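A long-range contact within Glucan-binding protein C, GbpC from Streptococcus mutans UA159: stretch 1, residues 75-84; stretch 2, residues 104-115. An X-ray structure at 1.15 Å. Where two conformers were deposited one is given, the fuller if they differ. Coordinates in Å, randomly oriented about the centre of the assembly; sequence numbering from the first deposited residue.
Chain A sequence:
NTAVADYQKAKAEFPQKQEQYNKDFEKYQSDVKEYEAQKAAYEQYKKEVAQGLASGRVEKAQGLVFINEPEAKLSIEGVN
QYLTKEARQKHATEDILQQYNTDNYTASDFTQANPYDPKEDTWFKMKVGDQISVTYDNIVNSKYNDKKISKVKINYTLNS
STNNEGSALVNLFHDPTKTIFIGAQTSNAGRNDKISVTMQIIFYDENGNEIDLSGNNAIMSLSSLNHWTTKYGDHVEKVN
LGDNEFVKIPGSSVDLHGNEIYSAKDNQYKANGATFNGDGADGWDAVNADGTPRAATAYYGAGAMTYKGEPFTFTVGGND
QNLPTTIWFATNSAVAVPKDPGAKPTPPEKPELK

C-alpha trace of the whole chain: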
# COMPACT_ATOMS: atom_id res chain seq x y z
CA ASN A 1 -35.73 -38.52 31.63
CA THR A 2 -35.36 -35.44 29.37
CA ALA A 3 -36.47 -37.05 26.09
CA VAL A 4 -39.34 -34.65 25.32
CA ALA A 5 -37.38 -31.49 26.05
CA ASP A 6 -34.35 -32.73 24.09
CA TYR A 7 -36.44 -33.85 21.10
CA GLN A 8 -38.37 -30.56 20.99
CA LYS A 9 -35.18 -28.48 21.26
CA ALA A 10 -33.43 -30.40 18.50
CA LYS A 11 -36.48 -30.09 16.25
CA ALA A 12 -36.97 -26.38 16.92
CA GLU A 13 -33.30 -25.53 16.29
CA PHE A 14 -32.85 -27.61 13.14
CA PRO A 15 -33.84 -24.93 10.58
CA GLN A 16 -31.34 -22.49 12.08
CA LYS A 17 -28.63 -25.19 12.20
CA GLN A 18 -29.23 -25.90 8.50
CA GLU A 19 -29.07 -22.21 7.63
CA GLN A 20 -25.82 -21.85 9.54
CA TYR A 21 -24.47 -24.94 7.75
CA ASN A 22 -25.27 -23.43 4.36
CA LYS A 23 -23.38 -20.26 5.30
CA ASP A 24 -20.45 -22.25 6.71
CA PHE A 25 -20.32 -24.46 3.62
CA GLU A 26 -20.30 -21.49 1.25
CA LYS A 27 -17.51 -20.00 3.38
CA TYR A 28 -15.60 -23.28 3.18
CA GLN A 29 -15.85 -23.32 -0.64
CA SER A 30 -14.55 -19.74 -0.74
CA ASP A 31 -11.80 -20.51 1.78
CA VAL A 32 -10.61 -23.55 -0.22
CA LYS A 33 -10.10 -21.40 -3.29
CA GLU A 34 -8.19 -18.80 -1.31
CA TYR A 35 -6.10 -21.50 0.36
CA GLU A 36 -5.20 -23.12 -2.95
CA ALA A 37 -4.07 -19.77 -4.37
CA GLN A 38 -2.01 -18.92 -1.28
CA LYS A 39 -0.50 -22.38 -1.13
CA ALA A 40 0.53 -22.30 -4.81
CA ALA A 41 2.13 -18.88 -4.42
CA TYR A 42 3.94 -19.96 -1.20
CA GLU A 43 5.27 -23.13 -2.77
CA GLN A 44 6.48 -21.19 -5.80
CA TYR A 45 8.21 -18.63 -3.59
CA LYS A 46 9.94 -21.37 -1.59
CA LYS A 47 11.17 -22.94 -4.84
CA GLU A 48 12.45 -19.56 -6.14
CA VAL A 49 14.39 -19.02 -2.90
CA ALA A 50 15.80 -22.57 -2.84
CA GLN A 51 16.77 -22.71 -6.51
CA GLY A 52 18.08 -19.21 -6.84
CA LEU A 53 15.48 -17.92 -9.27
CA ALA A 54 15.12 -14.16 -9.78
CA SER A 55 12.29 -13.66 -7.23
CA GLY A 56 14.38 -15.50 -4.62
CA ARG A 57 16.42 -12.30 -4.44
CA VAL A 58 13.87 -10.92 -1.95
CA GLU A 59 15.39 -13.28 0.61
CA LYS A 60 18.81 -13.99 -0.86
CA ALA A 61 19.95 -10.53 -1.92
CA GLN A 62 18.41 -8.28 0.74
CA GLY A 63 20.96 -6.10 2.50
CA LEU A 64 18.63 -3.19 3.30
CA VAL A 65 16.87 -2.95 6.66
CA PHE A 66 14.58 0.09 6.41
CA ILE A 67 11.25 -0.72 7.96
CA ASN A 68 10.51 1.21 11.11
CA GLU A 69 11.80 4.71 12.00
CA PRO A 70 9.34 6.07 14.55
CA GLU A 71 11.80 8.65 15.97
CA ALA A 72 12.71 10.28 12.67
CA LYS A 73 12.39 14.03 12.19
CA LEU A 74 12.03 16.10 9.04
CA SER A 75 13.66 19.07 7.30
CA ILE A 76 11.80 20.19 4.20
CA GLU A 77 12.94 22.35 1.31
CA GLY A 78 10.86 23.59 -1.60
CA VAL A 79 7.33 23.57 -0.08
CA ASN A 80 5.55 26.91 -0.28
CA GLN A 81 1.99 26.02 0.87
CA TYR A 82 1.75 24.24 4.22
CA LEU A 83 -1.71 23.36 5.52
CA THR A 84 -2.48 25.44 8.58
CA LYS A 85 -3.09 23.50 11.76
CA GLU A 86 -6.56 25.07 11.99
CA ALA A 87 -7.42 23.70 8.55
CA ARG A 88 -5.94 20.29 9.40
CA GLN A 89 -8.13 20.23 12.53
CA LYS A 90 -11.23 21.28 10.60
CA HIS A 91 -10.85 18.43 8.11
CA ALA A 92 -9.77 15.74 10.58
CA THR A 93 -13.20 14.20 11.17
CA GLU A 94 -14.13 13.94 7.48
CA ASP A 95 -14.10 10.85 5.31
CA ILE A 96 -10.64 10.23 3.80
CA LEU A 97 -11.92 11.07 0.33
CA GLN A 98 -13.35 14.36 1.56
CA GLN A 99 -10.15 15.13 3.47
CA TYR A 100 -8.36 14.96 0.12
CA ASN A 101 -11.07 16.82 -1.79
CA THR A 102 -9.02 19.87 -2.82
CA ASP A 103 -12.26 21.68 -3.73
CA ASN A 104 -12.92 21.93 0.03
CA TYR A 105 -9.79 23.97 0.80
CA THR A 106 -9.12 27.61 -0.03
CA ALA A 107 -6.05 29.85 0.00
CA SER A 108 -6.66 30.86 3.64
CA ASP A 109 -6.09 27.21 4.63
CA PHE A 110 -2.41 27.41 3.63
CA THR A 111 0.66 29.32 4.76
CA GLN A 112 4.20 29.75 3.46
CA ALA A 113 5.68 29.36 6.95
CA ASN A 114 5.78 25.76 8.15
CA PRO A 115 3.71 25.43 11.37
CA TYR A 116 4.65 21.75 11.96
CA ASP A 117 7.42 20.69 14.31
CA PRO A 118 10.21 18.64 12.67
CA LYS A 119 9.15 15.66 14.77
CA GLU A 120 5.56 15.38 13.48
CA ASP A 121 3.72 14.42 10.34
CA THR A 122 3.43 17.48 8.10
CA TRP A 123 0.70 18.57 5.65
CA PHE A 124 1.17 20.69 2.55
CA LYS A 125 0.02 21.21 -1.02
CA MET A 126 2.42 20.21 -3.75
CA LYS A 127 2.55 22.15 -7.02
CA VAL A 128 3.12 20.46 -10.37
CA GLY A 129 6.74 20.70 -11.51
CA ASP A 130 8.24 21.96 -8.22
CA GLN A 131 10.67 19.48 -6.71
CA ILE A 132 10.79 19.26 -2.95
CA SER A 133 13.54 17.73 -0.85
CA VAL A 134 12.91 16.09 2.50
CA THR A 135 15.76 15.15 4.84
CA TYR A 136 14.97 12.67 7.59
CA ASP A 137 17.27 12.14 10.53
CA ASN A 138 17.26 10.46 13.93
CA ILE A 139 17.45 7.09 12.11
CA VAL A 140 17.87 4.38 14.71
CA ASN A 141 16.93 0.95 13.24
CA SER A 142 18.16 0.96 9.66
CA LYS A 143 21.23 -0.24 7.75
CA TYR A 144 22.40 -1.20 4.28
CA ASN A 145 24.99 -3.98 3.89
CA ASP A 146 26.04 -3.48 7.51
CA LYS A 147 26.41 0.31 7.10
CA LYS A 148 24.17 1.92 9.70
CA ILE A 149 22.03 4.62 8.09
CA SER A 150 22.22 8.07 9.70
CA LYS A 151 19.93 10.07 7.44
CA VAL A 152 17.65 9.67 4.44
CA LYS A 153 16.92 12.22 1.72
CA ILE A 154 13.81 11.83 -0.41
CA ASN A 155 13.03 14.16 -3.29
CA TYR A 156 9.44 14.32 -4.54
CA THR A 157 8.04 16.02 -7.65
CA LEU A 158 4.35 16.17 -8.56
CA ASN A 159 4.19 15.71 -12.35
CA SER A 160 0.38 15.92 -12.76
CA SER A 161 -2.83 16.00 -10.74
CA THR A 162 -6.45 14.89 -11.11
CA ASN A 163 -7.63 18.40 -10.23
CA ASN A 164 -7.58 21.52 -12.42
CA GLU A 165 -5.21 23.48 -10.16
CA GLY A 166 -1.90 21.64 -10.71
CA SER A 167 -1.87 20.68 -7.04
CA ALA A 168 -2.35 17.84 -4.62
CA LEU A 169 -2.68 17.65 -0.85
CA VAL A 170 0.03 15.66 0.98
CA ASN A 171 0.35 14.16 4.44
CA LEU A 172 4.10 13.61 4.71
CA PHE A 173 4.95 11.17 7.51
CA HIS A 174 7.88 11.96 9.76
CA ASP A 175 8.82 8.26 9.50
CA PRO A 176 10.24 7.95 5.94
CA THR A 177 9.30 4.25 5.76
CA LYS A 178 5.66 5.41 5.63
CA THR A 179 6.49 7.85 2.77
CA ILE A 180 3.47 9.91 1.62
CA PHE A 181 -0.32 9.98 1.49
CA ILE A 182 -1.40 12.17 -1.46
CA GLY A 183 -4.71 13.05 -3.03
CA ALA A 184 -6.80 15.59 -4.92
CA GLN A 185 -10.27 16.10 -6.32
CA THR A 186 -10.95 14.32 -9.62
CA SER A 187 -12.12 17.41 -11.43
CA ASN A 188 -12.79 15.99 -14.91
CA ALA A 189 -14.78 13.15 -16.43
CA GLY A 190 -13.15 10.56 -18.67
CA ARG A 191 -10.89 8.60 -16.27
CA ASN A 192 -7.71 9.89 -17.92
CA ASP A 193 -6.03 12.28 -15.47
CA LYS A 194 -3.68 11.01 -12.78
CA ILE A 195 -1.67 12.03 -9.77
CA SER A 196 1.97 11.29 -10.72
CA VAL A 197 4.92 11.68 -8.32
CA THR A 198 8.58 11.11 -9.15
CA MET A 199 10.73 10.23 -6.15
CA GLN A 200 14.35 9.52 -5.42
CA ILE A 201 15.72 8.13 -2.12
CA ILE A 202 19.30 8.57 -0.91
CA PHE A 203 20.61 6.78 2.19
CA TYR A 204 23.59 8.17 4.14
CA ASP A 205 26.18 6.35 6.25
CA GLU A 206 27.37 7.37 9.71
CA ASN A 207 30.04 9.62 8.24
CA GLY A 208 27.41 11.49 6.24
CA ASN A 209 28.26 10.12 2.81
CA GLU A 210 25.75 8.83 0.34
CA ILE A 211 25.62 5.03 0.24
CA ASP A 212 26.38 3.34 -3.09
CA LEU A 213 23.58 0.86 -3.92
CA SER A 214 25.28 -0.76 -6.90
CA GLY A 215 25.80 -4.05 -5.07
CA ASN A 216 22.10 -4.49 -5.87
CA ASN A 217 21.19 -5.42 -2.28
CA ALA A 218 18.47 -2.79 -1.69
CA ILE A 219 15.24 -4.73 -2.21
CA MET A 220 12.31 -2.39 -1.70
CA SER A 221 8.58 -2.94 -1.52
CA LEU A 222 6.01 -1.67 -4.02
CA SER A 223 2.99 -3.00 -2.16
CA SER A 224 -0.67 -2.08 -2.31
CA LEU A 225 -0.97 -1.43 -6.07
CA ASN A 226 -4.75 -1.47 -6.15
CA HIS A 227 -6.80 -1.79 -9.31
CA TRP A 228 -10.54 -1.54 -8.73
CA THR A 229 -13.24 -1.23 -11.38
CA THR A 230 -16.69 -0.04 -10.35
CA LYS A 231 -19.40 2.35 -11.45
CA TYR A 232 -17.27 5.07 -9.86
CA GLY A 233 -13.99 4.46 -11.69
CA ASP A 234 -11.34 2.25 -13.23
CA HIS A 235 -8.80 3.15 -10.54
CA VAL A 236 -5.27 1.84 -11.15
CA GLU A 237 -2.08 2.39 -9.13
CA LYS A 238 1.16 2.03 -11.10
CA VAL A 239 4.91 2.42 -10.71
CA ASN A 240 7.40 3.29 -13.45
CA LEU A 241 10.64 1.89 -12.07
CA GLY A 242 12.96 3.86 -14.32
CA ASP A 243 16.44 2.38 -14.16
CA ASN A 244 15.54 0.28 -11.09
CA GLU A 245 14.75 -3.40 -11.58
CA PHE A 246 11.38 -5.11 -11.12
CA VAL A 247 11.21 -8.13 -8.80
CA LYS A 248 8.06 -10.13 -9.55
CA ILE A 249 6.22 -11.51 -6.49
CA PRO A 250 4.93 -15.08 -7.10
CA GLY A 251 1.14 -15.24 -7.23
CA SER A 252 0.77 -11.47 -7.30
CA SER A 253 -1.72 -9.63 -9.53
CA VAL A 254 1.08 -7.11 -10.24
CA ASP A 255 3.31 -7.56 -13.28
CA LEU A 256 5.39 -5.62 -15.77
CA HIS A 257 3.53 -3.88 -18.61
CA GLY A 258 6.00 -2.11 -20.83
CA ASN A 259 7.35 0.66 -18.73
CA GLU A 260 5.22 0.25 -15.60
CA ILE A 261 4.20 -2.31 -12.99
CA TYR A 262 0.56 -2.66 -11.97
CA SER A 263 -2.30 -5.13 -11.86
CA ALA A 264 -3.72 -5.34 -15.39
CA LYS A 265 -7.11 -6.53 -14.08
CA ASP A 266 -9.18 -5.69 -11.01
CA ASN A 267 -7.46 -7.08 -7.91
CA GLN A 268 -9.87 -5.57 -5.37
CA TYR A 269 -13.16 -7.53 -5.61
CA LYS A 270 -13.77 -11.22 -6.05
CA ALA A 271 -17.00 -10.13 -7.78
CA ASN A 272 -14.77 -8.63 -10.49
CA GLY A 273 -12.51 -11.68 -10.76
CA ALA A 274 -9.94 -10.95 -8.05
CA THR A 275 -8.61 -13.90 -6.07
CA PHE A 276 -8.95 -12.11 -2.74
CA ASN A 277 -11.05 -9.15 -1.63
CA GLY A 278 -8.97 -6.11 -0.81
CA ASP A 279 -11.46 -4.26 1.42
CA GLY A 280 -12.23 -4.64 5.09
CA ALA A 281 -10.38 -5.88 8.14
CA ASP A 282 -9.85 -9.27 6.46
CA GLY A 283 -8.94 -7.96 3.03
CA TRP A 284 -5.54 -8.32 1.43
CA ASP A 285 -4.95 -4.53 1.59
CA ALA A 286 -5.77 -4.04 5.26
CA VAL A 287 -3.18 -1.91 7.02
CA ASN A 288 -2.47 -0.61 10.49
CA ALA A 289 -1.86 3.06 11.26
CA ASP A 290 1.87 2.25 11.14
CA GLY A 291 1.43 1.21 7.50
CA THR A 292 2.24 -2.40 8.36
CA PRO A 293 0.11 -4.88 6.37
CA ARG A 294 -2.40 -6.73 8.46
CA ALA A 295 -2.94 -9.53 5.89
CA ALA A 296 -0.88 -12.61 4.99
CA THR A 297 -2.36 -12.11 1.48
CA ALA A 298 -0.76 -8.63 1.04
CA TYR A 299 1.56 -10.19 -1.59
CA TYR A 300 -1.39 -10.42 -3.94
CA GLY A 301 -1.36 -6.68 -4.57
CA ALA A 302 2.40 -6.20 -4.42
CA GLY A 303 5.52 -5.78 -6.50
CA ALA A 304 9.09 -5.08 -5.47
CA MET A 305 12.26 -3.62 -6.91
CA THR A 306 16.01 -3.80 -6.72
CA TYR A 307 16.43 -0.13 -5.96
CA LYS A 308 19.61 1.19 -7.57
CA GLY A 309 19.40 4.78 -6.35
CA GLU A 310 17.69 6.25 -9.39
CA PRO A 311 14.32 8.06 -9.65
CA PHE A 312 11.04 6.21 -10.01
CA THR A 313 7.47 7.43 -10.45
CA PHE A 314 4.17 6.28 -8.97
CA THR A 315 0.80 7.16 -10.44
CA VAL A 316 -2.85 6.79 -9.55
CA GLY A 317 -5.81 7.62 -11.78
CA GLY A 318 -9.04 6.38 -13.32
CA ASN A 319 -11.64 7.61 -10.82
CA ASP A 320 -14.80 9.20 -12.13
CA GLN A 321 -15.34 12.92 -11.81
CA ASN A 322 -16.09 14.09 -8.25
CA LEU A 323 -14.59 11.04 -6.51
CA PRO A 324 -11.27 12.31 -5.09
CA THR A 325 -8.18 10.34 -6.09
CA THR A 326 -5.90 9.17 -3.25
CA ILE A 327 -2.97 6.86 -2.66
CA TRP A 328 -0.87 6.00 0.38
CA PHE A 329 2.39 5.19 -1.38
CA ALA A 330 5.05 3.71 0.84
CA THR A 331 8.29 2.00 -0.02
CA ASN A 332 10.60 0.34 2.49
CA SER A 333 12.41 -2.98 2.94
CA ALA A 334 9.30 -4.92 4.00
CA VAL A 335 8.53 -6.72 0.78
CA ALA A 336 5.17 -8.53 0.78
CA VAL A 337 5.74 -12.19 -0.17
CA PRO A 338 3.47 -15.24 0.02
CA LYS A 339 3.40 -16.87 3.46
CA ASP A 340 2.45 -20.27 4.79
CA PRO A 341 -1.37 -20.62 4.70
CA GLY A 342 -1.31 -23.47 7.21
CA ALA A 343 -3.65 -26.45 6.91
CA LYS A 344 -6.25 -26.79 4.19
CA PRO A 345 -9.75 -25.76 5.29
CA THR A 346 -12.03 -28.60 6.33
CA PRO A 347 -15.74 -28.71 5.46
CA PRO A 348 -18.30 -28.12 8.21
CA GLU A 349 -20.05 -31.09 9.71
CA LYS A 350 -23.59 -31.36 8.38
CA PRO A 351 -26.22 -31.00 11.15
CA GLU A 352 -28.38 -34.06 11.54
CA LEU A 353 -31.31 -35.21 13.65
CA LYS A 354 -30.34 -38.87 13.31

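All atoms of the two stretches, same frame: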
# COMPACT_ATOMS: atom_id res chain seq x y z
N SER A 75 13.27 17.75 7.77
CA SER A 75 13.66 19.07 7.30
C SER A 75 13.24 19.14 5.85
O SER A 75 13.59 18.25 5.07
CB SER A 75 15.19 19.23 7.41
OG SER A 75 15.60 20.51 6.98
N ILE A 76 12.47 20.17 5.50
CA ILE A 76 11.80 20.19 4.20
C ILE A 76 12.23 21.44 3.45
O ILE A 76 12.18 22.54 4.00
CB ILE A 76 10.26 20.18 4.40
CG1 ILE A 76 9.79 18.99 5.21
CG2 ILE A 76 9.55 20.26 3.06
CD1 ILE A 76 8.35 19.14 5.74
N GLU A 77 12.61 21.26 2.19
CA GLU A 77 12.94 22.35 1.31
C GLU A 77 12.05 22.30 0.08
O GLU A 77 11.75 21.23 -0.45
CB GLU A 77 14.41 22.26 0.87
CG GLU A 77 14.89 23.49 0.11
CD GLU A 77 16.34 23.42 -0.36
OE1 GLU A 77 17.03 22.38 -0.15
OE2 GLU A 77 16.81 24.41 -0.97
N GLY A 78 11.59 23.47 -0.36
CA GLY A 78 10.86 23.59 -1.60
C GLY A 78 9.35 23.63 -1.47
O GLY A 78 8.68 23.77 -2.49
N VAL A 79 8.79 23.50 -0.28
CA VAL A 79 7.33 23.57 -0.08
C VAL A 79 6.98 25.00 0.24
O VAL A 79 7.58 25.61 1.15
CB VAL A 79 6.89 22.64 1.06
CG1 VAL A 79 5.44 22.92 1.44
CG2 VAL A 79 7.04 21.17 0.61
N ASN A 80 6.02 25.56 -0.51
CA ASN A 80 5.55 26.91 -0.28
C ASN A 80 4.16 27.02 0.30
O ASN A 80 3.75 28.12 0.62
CB ASN A 80 5.68 27.73 -1.55
CG ASN A 80 5.86 29.25 -1.25
OD1 ASN A 80 6.74 29.72 -0.44
ND2 ASN A 80 5.01 30.03 -1.88
N GLN A 81 3.37 25.95 0.37
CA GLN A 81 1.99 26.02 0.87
C GLN A 81 1.77 24.91 1.89
O GLN A 81 1.30 23.82 1.54
CB GLN A 81 1.00 25.86 -0.27
CG GLN A 81 1.08 26.99 -1.22
CD GLN A 81 0.27 28.08 -0.67
OE1 GLN A 81 0.75 28.85 0.17
NE2 GLN A 81 -1.00 28.16 -1.13
N TYR A 82 2.08 25.18 3.14
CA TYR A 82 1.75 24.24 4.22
C TYR A 82 0.30 24.40 4.64
O TYR A 82 -0.25 25.50 4.63
CB TYR A 82 2.64 24.50 5.43
CG TYR A 82 4.11 24.26 5.16
CD1 TYR A 82 4.68 23.02 5.37
CD2 TYR A 82 4.95 25.31 4.71
CE1 TYR A 82 6.03 22.81 5.13
CE2 TYR A 82 6.30 25.12 4.50
CZ TYR A 82 6.83 23.86 4.73
OH TYR A 82 8.17 23.65 4.52
N LEU A 83 -0.35 23.28 5.01
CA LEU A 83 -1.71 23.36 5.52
C LEU A 83 -1.66 23.91 6.93
O LEU A 83 -0.93 23.40 7.77
CB LEU A 83 -2.31 21.95 5.49
CG LEU A 83 -3.77 21.85 5.89
CD1 LEU A 83 -4.67 22.50 4.84
CD2 LEU A 83 -4.16 20.36 6.09
N THR A 84 -2.47 24.92 7.21
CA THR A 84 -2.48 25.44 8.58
C THR A 84 -3.00 24.38 9.54
O THR A 84 -3.78 23.49 9.18
CB THR A 84 -3.34 26.71 8.70
OG1 THR A 84 -4.72 26.33 8.49
CG2 THR A 84 -2.87 27.81 7.75
N ASN A 104 -12.43 21.54 -1.29
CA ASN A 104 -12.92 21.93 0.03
C ASN A 104 -11.90 22.74 0.82
O ASN A 104 -12.09 22.97 2.02
CB ASN A 104 -13.28 20.67 0.83
CG ASN A 104 -14.52 19.98 0.32
OD1 ASN A 104 -15.33 20.58 -0.38
ND2 ASN A 104 -14.69 18.72 0.69
N TYR A 105 -10.82 23.14 0.19
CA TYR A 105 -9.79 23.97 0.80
C TYR A 105 -9.67 25.24 -0.02
O TYR A 105 -9.95 25.24 -1.23
CB TYR A 105 -8.44 23.24 0.83
CG TYR A 105 -8.41 21.99 1.67
CD1 TYR A 105 -8.93 20.78 1.20
CD2 TYR A 105 -7.81 21.98 2.89
CE1 TYR A 105 -8.88 19.61 1.96
CE2 TYR A 105 -7.77 20.86 3.68
CZ TYR A 105 -8.29 19.66 3.19
OH TYR A 105 -8.19 18.53 3.98
N THR A 106 -9.32 26.33 0.64
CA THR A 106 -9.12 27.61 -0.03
C THR A 106 -7.76 28.17 0.38
O THR A 106 -7.07 27.61 1.24
CB THR A 106 -10.20 28.65 0.29
OG1 THR A 106 -10.15 28.94 1.68
CG2 THR A 106 -11.60 28.13 -0.06
N ALA A 107 -7.39 29.29 -0.23
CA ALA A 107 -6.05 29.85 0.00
C ALA A 107 -5.79 30.11 1.48
O ALA A 107 -4.66 29.90 1.97
CB ALA A 107 -5.91 31.16 -0.78
N SER A 108 -6.80 30.55 2.22
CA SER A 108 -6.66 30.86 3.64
C SER A 108 -6.37 29.63 4.49
O SER A 108 -6.02 29.79 5.66
CB SER A 108 -7.96 31.53 4.13
OG SER A 108 -9.08 30.69 3.87
N ASP A 109 -6.47 28.43 3.94
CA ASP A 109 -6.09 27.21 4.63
C ASP A 109 -4.61 26.89 4.55
O ASP A 109 -4.18 25.88 5.12
CB ASP A 109 -6.85 26.02 4.03
CG ASP A 109 -8.33 26.09 4.33
OD1 ASP A 109 -8.70 26.60 5.40
OD2 ASP A 109 -9.14 25.62 3.50
N PHE A 110 -3.82 27.71 3.86
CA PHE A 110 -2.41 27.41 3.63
C PHE A 110 -1.54 28.60 4.05
O PHE A 110 -1.97 29.76 4.04
CB PHE A 110 -2.17 27.11 2.16
CG PHE A 110 -2.92 25.89 1.72
CD1 PHE A 110 -2.43 24.60 1.98
CD2 PHE A 110 -4.19 26.01 1.13
CE1 PHE A 110 -3.16 23.47 1.67
CE2 PHE A 110 -4.91 24.90 0.80
CZ PHE A 110 -4.41 23.62 1.05
N THR A 111 -0.30 28.30 4.38
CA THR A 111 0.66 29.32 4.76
C THR A 111 2.04 28.95 4.24
O THR A 111 2.40 27.77 4.18
CB THR A 111 0.70 29.50 6.29
OG1 THR A 111 1.70 30.47 6.61
CG2 THR A 111 1.00 28.22 7.04
N GLN A 112 2.84 29.96 3.91
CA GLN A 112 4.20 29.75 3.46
C GLN A 112 5.14 29.36 4.58
O GLN A 112 6.22 28.82 4.29
CB GLN A 112 4.70 30.99 2.71
CG GLN A 112 3.85 31.26 1.44
CD GLN A 112 4.28 32.50 0.70
OE1 GLN A 112 5.46 32.84 0.71
NE2 GLN A 112 3.37 33.13 -0.04
N ALA A 113 4.81 29.67 5.82
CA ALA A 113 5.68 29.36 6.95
C ALA A 113 5.23 28.03 7.58
O ALA A 113 4.09 27.90 8.05
CB ALA A 113 5.59 30.48 7.98
N ASN A 114 6.14 27.08 7.65
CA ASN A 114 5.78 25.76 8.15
C ASN A 114 5.33 25.84 9.62
O ASN A 114 6.13 26.25 10.47
CB ASN A 114 7.04 24.89 8.08
CG ASN A 114 6.76 23.41 8.46
OD1 ASN A 114 5.61 23.06 8.80
ND2 ASN A 114 7.77 22.56 8.36
N PRO A 115 4.11 25.41 9.97
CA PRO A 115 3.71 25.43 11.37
C PRO A 115 4.00 24.12 12.08
O PRO A 115 3.72 24.03 13.28
CB PRO A 115 2.20 25.64 11.28
CG PRO A 115 1.81 24.88 10.02
CD PRO A 115 2.99 25.08 9.04
O HOH W 1 7.99 27.94 2.37
O HOH W 2 9.93 23.75 6.69
O HOH W 3 -6.37 28.46 8.21

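How does the first half of stretch 1 meet stretch 2? It barely does. Strand 75-77 runs past at a distance, with I76 CD1 reaching to 4.3 Å from N114 ND2, and the chain then turns through G78, whose positive phi suits a residue without a side chain. At V79 a water closes the gap, donating to V79 O at 2.7 Å and to Q112 O at 2.8 Å. At N80 the contact becomes closer: its carbonyl receives a CA-H...O approach, Q112 CA to N80 O, of 3.3 Å.

What holds the backbones together at Y82? Y82 and T111 form a hydrogen-bonded antiparallel pair, with Y82 N donating to T111 O and T111 N donating to Y82 O, both at 2.8 Å. Each residue thus uses both its amide and its carbonyl on the same partner, and F110 CA also comes within 3.1 Å of Y82 O.

Where does the Y82 side chain go? It leaves the sheet on the same face as T111 and lies against the turn that follows. N114 CB sits over the ring face, 3.6 Å from the centroid, a CH-pi contact, while Q112 O lies near the ring edge. Y82 CB packs on P115 CD at 3.7 Å. A water joins the polar ends, 2.8 Å from Y82 OH and accepting from N114 ND2 at 3.0 Å.

How do L83 and T84 finish the contact? L83 pairs with F110 without hydrogen bonds between them, and both side chains take the face opposite Y82. L83 CD1 meets F110 CE1 at 3.6 Å and Y105 CE2 at 3.7 Å, an apolar cluster. T84 N then donates to D109 O at 2.9 Å, nearly straight at 174°, extending the backbone bonding into the 3-10 segment, just before T84 caps a helix.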